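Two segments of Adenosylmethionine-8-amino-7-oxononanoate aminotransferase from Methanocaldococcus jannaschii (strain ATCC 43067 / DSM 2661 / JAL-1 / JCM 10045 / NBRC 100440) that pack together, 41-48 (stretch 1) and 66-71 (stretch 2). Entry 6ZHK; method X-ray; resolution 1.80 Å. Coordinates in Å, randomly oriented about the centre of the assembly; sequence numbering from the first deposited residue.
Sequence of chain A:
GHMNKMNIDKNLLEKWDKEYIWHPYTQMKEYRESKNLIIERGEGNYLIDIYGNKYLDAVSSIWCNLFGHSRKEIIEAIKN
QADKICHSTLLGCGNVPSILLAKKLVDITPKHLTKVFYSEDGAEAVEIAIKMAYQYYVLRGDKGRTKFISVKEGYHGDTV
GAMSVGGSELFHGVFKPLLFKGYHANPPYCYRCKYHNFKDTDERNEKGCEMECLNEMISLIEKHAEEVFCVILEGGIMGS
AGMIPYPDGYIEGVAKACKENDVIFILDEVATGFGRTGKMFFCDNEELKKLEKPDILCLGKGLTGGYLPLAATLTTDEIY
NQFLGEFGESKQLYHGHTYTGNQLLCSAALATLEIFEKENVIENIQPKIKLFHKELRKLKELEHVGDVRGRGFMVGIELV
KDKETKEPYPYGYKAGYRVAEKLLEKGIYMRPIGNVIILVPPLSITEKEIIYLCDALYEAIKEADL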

# COMPACT_ATOMS: atom_id res chain seq x y z
N ARG A 41 13.50 4.30 20.18
CA ARG A 41 13.97 5.49 19.51
C ARG A 41 15.17 5.06 18.67
O ARG A 41 15.50 3.89 18.61
N GLY A 42 15.73 6.01 17.94
CA GLY A 42 16.88 5.79 17.10
C GLY A 42 17.84 6.99 17.16
O GLY A 42 17.43 8.14 17.37
N GLU A 43 19.13 6.70 16.96
CA GLU A 43 20.08 7.78 16.84
C GLU A 43 21.19 7.37 15.87
O GLU A 43 21.81 6.33 16.04
N GLY A 44 21.40 8.18 14.83
CA GLY A 44 22.37 7.85 13.79
C GLY A 44 22.05 6.47 13.23
O GLY A 44 20.88 6.17 12.98
N ASN A 45 23.06 5.60 13.14
CA ASN A 45 22.87 4.30 12.53
C ASN A 45 22.36 3.24 13.51
O ASN A 45 22.45 2.05 13.19
N TYR A 46 21.77 3.66 14.64
CA TYR A 46 21.49 2.74 15.73
C TYR A 46 20.03 2.78 16.17
O TYR A 46 19.44 3.85 16.28
N LEU A 47 19.44 1.60 16.32
CA LEU A 47 18.11 1.39 16.89
C LEU A 47 18.31 1.29 18.41
O LEU A 47 19.19 0.56 18.88
N ILE A 48 17.45 1.97 19.18
CA ILE A 48 17.56 1.93 20.63
C ILE A 48 16.31 1.28 21.20
O ILE A 48 15.21 1.75 20.91
N LEU A 66 18.29 5.14 4.83
CA LEU A 66 19.47 5.51 4.04
C LEU A 66 20.47 6.23 4.94
O LEU A 66 21.65 6.12 4.72
N PHE A 67 19.98 7.10 5.80
CA PHE A 67 20.87 8.09 6.41
C PHE A 67 20.82 8.05 7.94
O PHE A 67 21.27 9.02 8.58
N GLY A 68 20.31 6.97 8.50
CA GLY A 68 20.25 6.88 9.96
C GLY A 68 18.85 7.24 10.45
O GLY A 68 18.00 7.60 9.62
N HIS A 69 18.64 7.17 11.76
CA HIS A 69 17.35 7.33 12.38
C HIS A 69 17.14 8.71 13.01
O HIS A 69 16.10 8.92 13.65
N SER A 70 18.09 9.64 12.80
CA SER A 70 17.90 10.97 13.39
C SER A 70 18.41 12.04 12.41
O SER A 70 19.10 12.99 12.77
N ARG A 71 18.03 11.88 11.15
CA ARG A 71 18.53 12.78 10.13
C ARG A 71 17.66 14.03 10.12
O ARG A 71 16.50 13.95 9.76

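Two hydrogen bonds, both centred on Gly-44, tie the stretches together. The backbone N of His-69 donates to Gly-44 O at 2.7 Å. Gly-44 N in turn donates to Ser-70 OG at 3.0 Å, and the N-H points almost straight at the oxygen, at 176°. Gly-44 lies in the type II' turn from Glu-43 to Tyr-46, where its positive phi favours glycine. The turn joins two strands, paired here by Glu-43 N to Tyr-46 O at 2.9 Å and Tyr-46 N to Glu-43 O at 3.0 Å.

Ser-70 points toward stretch 1 with chi1 p, which places its hydroxyl at the turn. Glu-43 starts away from stretch 2, but its t, p side chain brings the carboxylate back. Its OE2 lies 3.2 Å from Ser-70 OG. Water 1 bridges the pair: it donates to Glu-43 OE2 at 2.6 Å and is hydrogen-bonded to Ser-70 OG at 2.5 Å.

His-69 also points toward stretch 1, with chi1 m, and has the largest area covered by the other stretch. Leu-47 (m, t) leaves the backbone sideways, yet its CD2 reaches over one face of the imidazole. This CH-pi contact measures 3.8 Å from Leu-47 CD2 to the centroid of the His-69 ring. His-69 NE2 is hydrogen-bonded elsewhere in the structure.

At the base of the side chain, His-69 CB sits 3.7 Å from Gly-42 CA. An ideal CB on Gly-42 would clash with it, at 2.4 Å from His-69 CB. Gly-68 is similarly tight, with its CA 3.2 Å from Gly-44 O. Asn-45, chi1 m, points away at CB, but its OD1 comes within 3.7 Å of Gly-68 CA. In Tyr-46 and Phe-67, both chi1 m, the CA-to-CB bond points away from the other stretch, and neither side chain comes within 6 Å of it.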

# COMPACT_ATOMS: atom_id res chain seq x y z
CB ARG A 41 14.19 6.66 20.50
CG ARG A 41 15.44 6.54 21.37
CD ARG A 41 15.54 7.50 22.57
NE ARG A 41 16.47 6.92 23.55
CZ ARG A 41 16.19 6.26 24.69
NH1 ARG A 41 14.95 6.09 25.11
NH2 ARG A 41 17.19 5.79 25.42
CB GLU A 43 20.74 8.04 18.20
CG GLU A 43 21.59 9.32 18.18
CD GLU A 43 20.86 10.65 17.96
OE1 GLU A 43 19.69 10.79 18.43
OE2 GLU A 43 21.47 11.56 17.31
CB ASN A 45 24.12 3.87 11.78
CG ASN A 45 24.49 4.86 10.70
OD1 ASN A 45 23.60 5.36 9.98
ND2 ASN A 45 25.79 5.16 10.57
CB TYR A 46 22.32 3.11 16.97
CG TYR A 46 23.76 2.75 16.74
CD1 TYR A 46 24.60 3.58 16.00
CD2 TYR A 46 24.22 1.52 17.17
CE1 TYR A 46 25.89 3.17 15.71
CE2 TYR A 46 25.53 1.11 16.92
CZ TYR A 46 26.36 1.95 16.20
OH TYR A 46 27.61 1.43 15.95
CB LEU A 47 17.62 0.04 16.37
CG LEU A 47 17.38 0.03 14.85
CD1 LEU A 47 17.31 -1.40 14.29
CD2 LEU A 47 16.10 0.84 14.50
CB ILE A 48 17.72 3.38 21.15
CG1 ILE A 48 18.97 4.03 20.49
CG2 ILE A 48 17.81 3.39 22.68
CD1 ILE A 48 19.29 5.46 20.98
CB LEU A 66 19.05 6.51 2.96
CG LEU A 66 18.18 5.96 1.82
CD1 LEU A 66 18.02 7.04 0.78
CD2 LEU A 66 18.77 4.68 1.22
CB PHE A 67 20.48 9.48 5.92
CG PHE A 67 20.68 9.63 4.44
CD1 PHE A 67 21.91 9.32 3.86
CD2 PHE A 67 19.64 10.11 3.65
CE1 PHE A 67 22.09 9.44 2.49
CE2 PHE A 67 19.82 10.24 2.28
CZ PHE A 67 21.05 9.93 1.71
CB HIS A 69 17.12 6.22 13.42
CG HIS A 69 17.03 4.88 12.80
ND1 HIS A 69 15.84 4.43 12.17
CD2 HIS A 69 17.96 3.91 12.63
CE1 HIS A 69 16.05 3.20 11.77
NE2 HIS A 69 17.34 2.87 11.99
CB SER A 70 18.59 11.04 14.75
OG SER A 70 19.98 10.77 14.56
CB ARG A 71 18.56 12.10 8.76
CG ARG A 71 19.22 12.97 7.71
CD ARG A 71 20.72 12.88 7.87
NE ARG A 71 21.25 13.99 7.10
CZ ARG A 71 22.41 13.95 6.45
NH1 ARG A 71 23.16 12.86 6.49
NH2 ARG A 71 22.83 15.02 5.77
O HOH W 1 21.67 12.63 14.90